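Local coordinates for protein glutamate--tRNA ligase (Elizabethkingia anophelis, PDB 6B1Z) that probably attaches glutamate to its cognate tRNA in an ATP-dependent reaction, as a class I glutamyl-tRNA synthetase, at residues 92-103 against 212-221. Numbering follows the deposited sequence.
Sequences QSERRDIYDRYT and FANIIDDHEM. With FMT (formic acid), chain B; EDO (1,2-ethanediol), chain V; EDO (1,2-ethanediol), chain S; FMT (formic acid), chain N.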
ATOM      1  N   GLN A  92      -7.683 -13.928 -16.732  1.00 17.63           N
ATOM      2  CA  GLN A  92      -7.025 -15.086 -17.332  1.00 16.50           C
ATOM      3  C   GLN A  92      -7.911 -16.328 -17.306  1.00 16.95           C
ATOM      4  O   GLN A  92      -7.796 -17.188 -18.198  1.00 18.83           O
ATOM      5  CB  GLN A  92      -5.691 -15.327 -16.624  1.00 18.93           C
ATOM      6  CG  GLN A  92      -4.686 -14.211 -16.928  1.00 17.73           C
ATOM      7  CD  GLN A  92      -3.286 -14.521 -16.452  1.00 18.69           C
ATOM      8  OE1 GLN A  92      -3.080 -14.925 -15.310  1.00 21.48           O
ATOM      9  NE2 GLN A  92      -2.315 -14.303 -17.320  1.00 17.83           N
ATOM     10  N   SER A  93      -8.822 -16.436 -16.328  1.00 17.42           N
ATOM     11  CA  SER A  93      -9.741 -17.576 -16.289  1.00 21.49           C
ATOM     12  C   SER A  93     -10.632 -17.649 -17.526  1.00 19.52           C
ATOM     13  O   SER A  93     -11.215 -18.703 -17.800  1.00 23.69           O
ATOM     14  CB  SER A  93     -10.620 -17.531 -15.036  1.00 23.29           C
ATOM     15  OG  SER A  93     -11.486 -16.402 -15.028  1.00 25.26           O
ATOM     16  N   GLU A  94     -10.731 -16.559 -18.284  1.00 19.23           N
ATOM     17  CA  GLU A  94     -11.621 -16.470 -19.428  1.00 19.30           C
ATOM     18  C   GLU A  94     -10.886 -16.604 -20.754  1.00 19.48           C
ATOM     19  O   GLU A  94     -11.490 -16.377 -21.812  1.00 20.15           O
ATOM     20  CB  GLU A  94     -12.386 -15.147 -19.358  1.00 19.97           C
ATOM     21  CG  GLU A  94     -13.298 -15.097 -18.137  1.00 22.45           C
ATOM     22  CD  GLU A  94     -13.918 -13.735 -17.910  1.00 35.61           C
ATOM     23  OE1 GLU A  94     -13.673 -12.839 -18.739  1.00 36.93           O
ATOM     24  OE2 GLU A  94     -14.641 -13.563 -16.902  1.00 29.54           O
ATOM     25  N   ARG A  95      -9.620 -17.032 -20.729  1.00 18.76           N
ATOM     26  CA  ARG A  95      -8.773 -17.043 -21.917  1.00 18.17           C
ATOM     27  C   ARG A  95      -8.325 -18.447 -22.314  1.00 17.80           C
ATOM     28  O   ARG A  95      -7.293 -18.601 -22.976  1.00 19.46           O
ATOM     29  CB  ARG A  95      -7.560 -16.135 -21.706  1.00 16.94           C
ATOM     30  CG  ARG A  95      -7.954 -14.654 -21.466  1.00 17.73           C
ATOM     31  CD  ARG A  95      -6.761 -13.781 -21.116  1.00 16.82           C
ATOM     32  NE  ARG A  95      -5.792 -13.627 -22.204  1.00 17.22           N
ATOM     33  CZ  ARG A  95      -5.886 -12.736 -23.187  1.00 18.51           C
ATOM     34  NH1 ARG A  95      -6.957 -11.941 -23.297  1.00 19.50           N
ATOM     35  NH2 ARG A  95      -4.924 -12.682 -24.096  1.00 20.24           N
ATOM     36  N   ARG A  96      -9.106 -19.472 -21.954  1.00 20.84           N
ATOM     37  CA  ARG A  96      -8.638 -20.847 -22.135  1.00 20.01           C
ATOM     38  C   ARG A  96      -8.389 -21.188 -23.605  1.00 22.93           C
ATOM     39  O   ARG A  96      -7.429 -21.902 -23.917  1.00 23.49           O
ATOM     40  CB  ARG A  96      -9.626 -21.836 -21.513  1.00 24.36           C
ATOM     41  CG  ARG A  96      -9.506 -23.238 -22.108  1.00 43.58           C
ATOM     42  CD  ARG A  96     -10.452 -24.243 -21.470  1.00 60.84           C
ATOM     43  NE  ARG A  96     -10.045 -24.608 -20.116  1.00 67.89           N
ATOM     44  CZ  ARG A  96      -9.027 -25.415 -19.829  1.00 63.13           C
ATOM     45  NH1 ARG A  96      -8.288 -25.946 -20.798  1.00 56.90           N
ATOM     46  NH2 ARG A  96      -8.745 -25.692 -18.567  1.00 59.35           N
ATOM     47  N   ASP A  97      -9.227 -20.686 -24.524  1.00 22.33           N
ATOM     48  CA  ASP A  97      -9.024 -21.030 -25.935  1.00 24.74           C
ATOM     49  C   ASP A  97      -7.709 -20.455 -26.462  1.00 27.24           C
ATOM     50  O   ASP A  97      -7.028 -21.093 -27.279  1.00 27.48           O
ATOM     51  CB  ASP A  97     -10.211 -20.556 -26.771  1.00 28.72           C
ATOM     52  CG  ASP A  97     -11.373 -21.529 -26.730  1.00 51.42           C
ATOM     53  OD1 ASP A  97     -11.386 -22.409 -25.838  1.00 49.15           O
ATOM     54  OD2 ASP A  97     -12.267 -21.425 -27.596  1.00 53.63           O
ATOM     55  N   ILE A  98      -7.335 -19.255 -26.004  1.00 22.27           N
ATOM     56  CA  ILE A  98      -6.033 -18.683 -26.347  1.00 21.24           C
ATOM     57  C   ILE A  98      -4.918 -19.571 -25.821  1.00 23.26           C
ATOM     58  O   ILE A  98      -3.945 -19.877 -26.529  1.00 22.60           O
ATOM     59  CB  ILE A  98      -5.915 -17.248 -25.792  1.00 20.62           C
ATOM     60  CG1 ILE A  98      -6.970 -16.349 -26.432  1.00 27.39           C
ATOM     61  CG2 ILE A  98      -4.523 -16.688 -26.027  1.00 24.72           C
ATOM     62  CD1 ILE A  98      -7.179 -15.013 -25.724  1.00 29.06           C
ATOM     63  N   TYR A  99      -5.038 -19.993 -24.565  1.00 19.81           N
ATOM     64  CA  TYR A  99      -3.980 -20.804 -23.975  1.00 19.34           C
ATOM     65  C   TYR A  99      -3.862 -22.149 -24.680  1.00 20.98           C
ATOM     66  O   TYR A  99      -2.749 -22.658 -24.877  1.00 23.29           O
ATOM     67  CB  TYR A  99      -4.241 -21.001 -22.486  1.00 18.47           C
ATOM     68  CG  TYR A  99      -4.287 -19.713 -21.687  1.00 18.71           C
ATOM     69  CD1 TYR A  99      -3.432 -18.644 -21.965  1.00 17.97           C
ATOM     70  CD2 TYR A  99      -5.208 -19.567 -20.662  1.00 17.89           C
ATOM     71  CE1 TYR A  99      -3.501 -17.458 -21.200  1.00 16.53           C
ATOM     72  CE2 TYR A  99      -5.285 -18.407 -19.909  1.00 15.80           C
ATOM     73  CZ  TYR A  99      -4.439 -17.361 -20.182  1.00 17.34           C
ATOM     74  OH  TYR A  99      -4.550 -16.216 -19.425  1.00 17.67           O
ATOM     75  N   ASP A 100      -4.996 -22.746 -25.060  1.00 20.02           N
ATOM     76  CA  ASP A 100      -4.956 -24.029 -25.765  1.00 20.23           C
ATOM     77  C   ASP A 100      -4.196 -23.916 -27.078  1.00 24.72           C
ATOM     78  O   ASP A 100      -3.423 -24.812 -27.439  1.00 24.84           O
ATOM     79  CB  ASP A 100      -6.377 -24.524 -26.030  1.00 23.11           C
ATOM     80  CG  ASP A 100      -7.067 -25.028 -24.782  1.00 26.84           C
ATOM     81  OD1 ASP A 100      -6.426 -25.154 -23.720  1.00 34.18           O
ATOM     82  OD2 ASP A 100      -8.293 -25.277 -24.872  1.00 35.08           O
ATOM     83  N   ARG A 101      -4.403 -22.818 -27.803  1.00 23.74           N
ATOM     84  CA  ARG A 101      -3.695 -22.587 -29.058  1.00 22.15           C
ATOM     85  C   ARG A 101      -2.185 -22.608 -28.841  1.00 25.14           C
ATOM     86  O   ARG A 101      -1.447 -23.262 -29.591  1.00 24.24           O
ATOM     87  CB  ARG A 101      -4.163 -21.251 -29.652  1.00 31.82           C
ATOM     88  CG  ARG A 101      -3.442 -20.777 -30.902  1.00 40.85           C
ATOM     89  CD  ARG A 101      -4.291 -19.754 -31.682  1.00 45.96           C
ATOM     90  NE  ARG A 101      -4.200 -18.389 -31.162  1.00 46.68           N
ATOM     91  CZ  ARG A 101      -5.206 -17.728 -30.589  1.00 56.43           C
ATOM     92  NH1 ARG A 101      -6.401 -18.296 -30.455  1.00 56.95           N
ATOM     93  NH2 ARG A 101      -5.017 -16.487 -30.153  1.00 52.47           N
ATOM     94  N   TYR A 102      -1.713 -21.924 -27.794  1.00 21.23           N
ATOM     95  CA  TYR A 102      -0.278 -21.820 -27.566  1.00 20.68           C
ATOM     96  C   TYR A 102       0.293 -23.036 -26.865  1.00 23.47           C
ATOM     97  O   TYR A 102       1.486 -23.326 -27.030  1.00 20.21           O
ATOM     98  CB  TYR A 102       0.021 -20.527 -26.809  1.00 21.74           C
ATOM     99  CG  TYR A 102      -0.257 -19.341 -27.702  1.00 18.36           C
ATOM    100  CD1 TYR A 102       0.310 -19.260 -28.964  1.00 23.65           C
ATOM    101  CD2 TYR A 102      -1.139 -18.339 -27.315  1.00 22.19           C
ATOM    102  CE1 TYR A 102       0.049 -18.197 -29.800  1.00 24.38           C
ATOM    103  CE2 TYR A 102      -1.402 -17.270 -28.144  1.00 26.66           C
ATOM    104  CZ  TYR A 102      -0.804 -17.203 -29.381  1.00 28.47           C
ATOM    105  OH  TYR A 102      -1.069 -16.140 -30.213  1.00 31.45           O
ATOM    106  N   THR A 103      -0.527 -23.777 -26.122  1.00 20.33           N
ATOM    107  CA  THR A 103      -0.084 -25.080 -25.637  1.00 22.20           C
ATOM    108  C   THR A 103       0.223 -26.016 -26.806  1.00 21.10           C
ATOM    109  O   THR A 103       1.258 -26.695 -26.816  1.00 22.03           O
ATOM    110  CB  THR A 103      -1.151 -25.673 -24.715  1.00 21.72           C
ATOM    111  OG1 THR A 103      -1.245 -24.878 -23.531  1.00 21.71           O
ATOM    112  CG2 THR A 103      -0.804 -27.099 -24.324  1.00 22.89           C
ATOM    113  N   PHE A 212       3.442 -19.465 -17.761  1.00 17.45           N
ATOM    114  CA  PHE A 212       3.080 -19.597 -19.171  1.00 15.65           C
ATOM    115  C   PHE A 212       1.958 -18.629 -19.543  1.00 15.69           C
ATOM    116  O   PHE A 212       2.024 -17.984 -20.595  1.00 15.95           O
ATOM    117  CB  PHE A 212       2.677 -21.047 -19.435  1.00 16.47           C
ATOM    118  CG  PHE A 212       2.626 -21.454 -20.902  1.00 16.62           C
ATOM    119  CD1 PHE A 212       3.492 -20.915 -21.848  1.00 15.98           C
ATOM    120  CD2 PHE A 212       1.713 -22.417 -21.306  1.00 20.96           C
ATOM    121  CE1 PHE A 212       3.437 -21.336 -23.190  1.00 17.77           C
ATOM    122  CE2 PHE A 212       1.644 -22.844 -22.642  1.00 19.36           C
ATOM    123  CZ  PHE A 212       2.509 -22.304 -23.580  1.00 17.08           C
ATOM    124  N   ALA A 213       0.937 -18.515 -18.685  1.00 16.34           N
ATOM    125  CA  ALA A 213      -0.151 -17.570 -18.943  1.00 17.39           C
ATOM    126  C   ALA A 213       0.373 -16.149 -19.106  1.00 18.02           C
ATOM    127  O   ALA A 213      -0.091 -15.407 -19.987  1.00 17.04           O
ATOM    128  CB  ALA A 213      -1.185 -17.623 -17.816  1.00 17.34           C
ATOM    129  N   ASN A 214       1.349 -15.747 -18.281  1.00 15.56           N
ATOM    130  CA  ASN A 214       1.798 -14.366 -18.348  1.00 15.14           C
ATOM    131  C   ASN A 214       2.617 -14.089 -19.602  1.00 16.48           C
ATOM    132  O   ASN A 214       2.487 -13.008 -20.184  1.00 17.30           O
ATOM    133  CB  ASN A 214       2.567 -13.979 -17.086  1.00 18.32           C
ATOM    134  CG  ASN A 214       1.651 -13.673 -15.931  1.00 23.25           C
ATOM    135  OD1 ASN A 214       0.473 -13.361 -16.132  1.00 24.03           O
ATOM    136  ND2 ASN A 214       2.170 -13.762 -14.716  1.00 21.94           N
ATOM    137  N   ILE A 215       3.451 -15.039 -20.062  1.00 15.55           N
ATOM    138  CA  ILE A 215       4.188 -14.725 -21.284  1.00 16.17           C
ATOM    139  C   ILE A 215       3.242 -14.740 -22.490  1.00 15.82           C
ATOM    140  O   ILE A 215       3.385 -13.922 -23.404  1.00 15.33           O
ATOM    141  CB  ILE A 215       5.430 -15.635 -21.482  1.00 17.55           C
ATOM    142  CG1 ILE A 215       5.068 -17.087 -21.793  1.00 19.90           C
ATOM    143  CG2 ILE A 215       6.391 -15.516 -20.283  1.00 16.21           C
ATOM    144  CD1 ILE A 215       5.182 -17.415 -23.285  1.00 20.90           C
ATOM    145  N   ILE A 216       2.252 -15.647 -22.504  1.00 15.98           N
ATOM    146  CA  ILE A 216       1.251 -15.650 -23.576  1.00 15.51           C
ATOM    147  C   ILE A 216       0.506 -14.325 -23.596  1.00 17.28           C
ATOM    148  O   ILE A 216       0.351 -13.688 -24.649  1.00 19.25           O
ATOM    149  CB  ILE A 216       0.269 -16.823 -23.400  1.00 16.27           C
ATOM    150  CG1 ILE A 216       0.957 -18.164 -23.726  1.00 16.35           C
ATOM    151  CG2 ILE A 216      -1.015 -16.604 -24.258  1.00 18.98           C
ATOM    152  CD1 ILE A 216       0.186 -19.369 -23.231  1.00 17.12           C
ATOM    153  N   ASP A 217       0.055 -13.880 -22.427  1.00 15.95           N
ATOM    154  CA  ASP A 217      -0.776 -12.681 -22.414  1.00 15.82           C
ATOM    155  C   ASP A 217       0.029 -11.401 -22.576  1.00 17.33           C
ATOM    156  O   ASP A 217      -0.494 -10.425 -23.125  1.00 18.05           O
ATOM    157  CB  ASP A 217      -1.611 -12.628 -21.135  1.00 15.93           C
ATOM    158  CG  ASP A 217      -2.721 -13.681 -21.113  1.00 17.04           C
ATOM    159  OD1 ASP A 217      -3.078 -14.227 -22.188  1.00 17.80           O
ATOM    160  OD2 ASP A 217      -3.246 -13.947 -20.015  1.00 18.67           O
ATOM    161  N   ASP A 218       1.273 -11.358 -22.100  1.00 16.36           N
ATOM    162  CA  ASP A 218       2.105 -10.194 -22.385  1.00 16.40           C
ATOM    163  C   ASP A 218       2.365 -10.073 -23.881  1.00 19.13           C
ATOM    164  O   ASP A 218       2.363  -8.969 -24.435  1.00 18.76           O
ATOM    165  CB  ASP A 218       3.403 -10.263 -21.581  1.00 13.57           C
ATOM    166  CG  ASP A 218       3.167 -10.043 -20.107  1.00 15.83           C
ATOM    167  OD1 ASP A 218       4.065 -10.355 -19.303  1.00 15.55           O
ATOM    168  OD2 ASP A 218       2.054  -9.549 -19.764  1.00 17.15           O
ATOM    169  N   HIS A 219       2.549 -11.204 -24.563  1.00 16.08           N
ATOM    170  CA  HIS A 219       2.677 -11.181 -26.014  1.00 17.09           C
ATOM    171  C   HIS A 219       1.382 -10.723 -26.678  1.00 20.46           C
ATOM    172  O   HIS A 219       1.389  -9.786 -27.492  1.00 19.64           O
ATOM    173  CB  HIS A 219       3.085 -12.572 -26.506  1.00 17.25           C
ATOM    174  CG  HIS A 219       3.208 -12.671 -27.995  1.00 17.89           C
ATOM    175  ND1 HIS A 219       4.264 -12.124 -28.692  1.00 22.50           N
ATOM    176  CD2 HIS A 219       2.406 -13.251 -28.916  1.00 20.19           C
ATOM    177  CE1 HIS A 219       4.108 -12.365 -29.981  1.00 22.93           C
ATOM    178  NE2 HIS A 219       2.987 -13.045 -30.146  1.00 24.85           N
ATOM    179  N   GLU A 220       0.256 -11.372 -26.341  1.00 17.54           N
ATOM    180  CA  GLU A 220      -1.012 -11.063 -26.994  1.00 18.13           C
ATOM    181  C   GLU A 220      -1.450  -9.625 -26.741  1.00 19.98           C
ATOM    182  O   GLU A 220      -2.033  -8.985 -27.632  1.00 22.41           O
ATOM    183  CB  GLU A 220      -2.103 -12.028 -26.524  1.00 21.69           C
ATOM    184  CG  GLU A 220      -1.902 -13.466 -26.989  1.00 23.91           C
ATOM    185  CD  GLU A 220      -1.861 -13.607 -28.498  1.00 31.65           C
ATOM    186  OE1 GLU A 220      -2.940 -13.638 -29.124  1.00 34.16           O
ATOM    187  OE2 GLU A 220      -0.750 -13.683 -29.061  1.00 35.73           O
ATOM    188  N   MET A 221      -1.203  -9.105 -25.537  1.00 18.77           N
ATOM    189  CA  MET A 221      -1.629  -7.754 -25.185  1.00 18.10           C
ATOM    190  C   MET A 221      -0.584  -6.707 -25.547  1.00 20.02           C
ATOM    191  O   MET A 221      -0.754  -5.531 -25.197  1.00 20.15           O
ATOM    192  CB  MET A 221      -1.961  -7.674 -23.693  1.00 18.62           C
ATOM    193  CG  MET A 221      -3.095  -8.603 -23.282  1.00 19.06           C
ATOM    194  SD  MET A 221      -3.554  -8.420 -21.553  1.00 18.93           S
ATOM    195  CE  MET A 221      -5.021  -9.469 -21.527  1.00 20.24           C
TER
HETATM  196  C   FMT B 601     -13.119 -20.328 -23.600  1.00 42.31           C
HETATM  197  O1  FMT B 601     -12.000 -19.981 -23.972  1.00 29.22           O
HETATM  198  O2  FMT B 601     -13.916 -19.588 -23.024  1.00 32.98           O
HETATM  199  C1  EDO V 621       5.833 -12.744 -17.628  1.00 48.76           C
HETATM  200  O1  EDO V 621       6.180 -13.990 -17.019  1.00 41.04           O
HETATM  201  C2  EDO V 621       6.988 -12.279 -18.497  1.00 35.50           C
HETATM  202  O2  EDO V 621       6.478 -11.502 -19.589  1.00 22.38           O
HETATM  203  C1  EDO S 618     -16.467 -23.428 -26.353  1.00 63.57           C
HETATM  204  O1  EDO S 618     -15.707 -22.977 -25.226  1.00 64.43           O
HETATM  205  C2  EDO S 618     -15.813 -22.913 -27.628  1.00 65.56           C
HETATM  206  O2  EDO S 618     -14.398 -23.122 -27.549  1.00 68.44           O
HETATM  207  C   FMT N 613       0.762 -13.540 -10.628  1.00 63.65           C
HETATM  208  O1  FMT N 613      -0.197 -14.069 -10.063  1.00 60.31           O
HETATM  209  O2  FMT N 613       0.802 -13.286 -11.832  1.00 54.51           O
HETATM  210  O   HOH W   1      -3.460 -14.431 -31.469  1.00 51.44           O
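In the class I catalytic domain of this synthetase, D217 of helix 210-220 gathers Q92 from the 3-10 turn before helix 96-106, R95 from its N-cap and Y99 from its first turn, the two helix segments crossing at 101°. A carboxylate suits the place because its two oxygens serve three donors. D217 OD2 accepts two bonds: Y99 OH reaches it on the syn side at 2.7 Å, and Q92 NE2 on the anti side at 2.9 Å, nearly straight at 160°. D217 OD1 takes R95 NE at 2.8 Å in a salt bridge, approached from above the carboxylate plane, with the guanidinium turned almost perpendicular to it.

R95 gets there by bending at chi3 (66°), which lays its guanidinium between M221 CE on one face and I98 CD1 on the other; its long arm also carries NH1 to the carbonyls of Y87 and P89. The amide of Q92 suits its site by giving its second N-H to N214 OD1, a longer bond to an oxygen also held by R49.

Beside this polar cluster, branched I216 fills the angle between the helices. Its CG2 lies 3.5 Å from Y102 CD2, while its CD1 touches Y99 CD1 and sits over the centre of the F212 ring. Both tyrosines thus offer I216 a ring and an acid a hydroxyl. Y102 OH comes 2.7 Å from E220 OE2 in a weak bond, while a water joins R101 NH2 to E220 OE1, whose direct salt bridge is long.

A buried aspartate with one salt bridge and two further donors is probably kept ionised, its charge balanced by R95. Its carboxylate has little freedom to rotate, whereas the partly exposed E220 end, held by a weak tyrosine bond and a water, is probably looser.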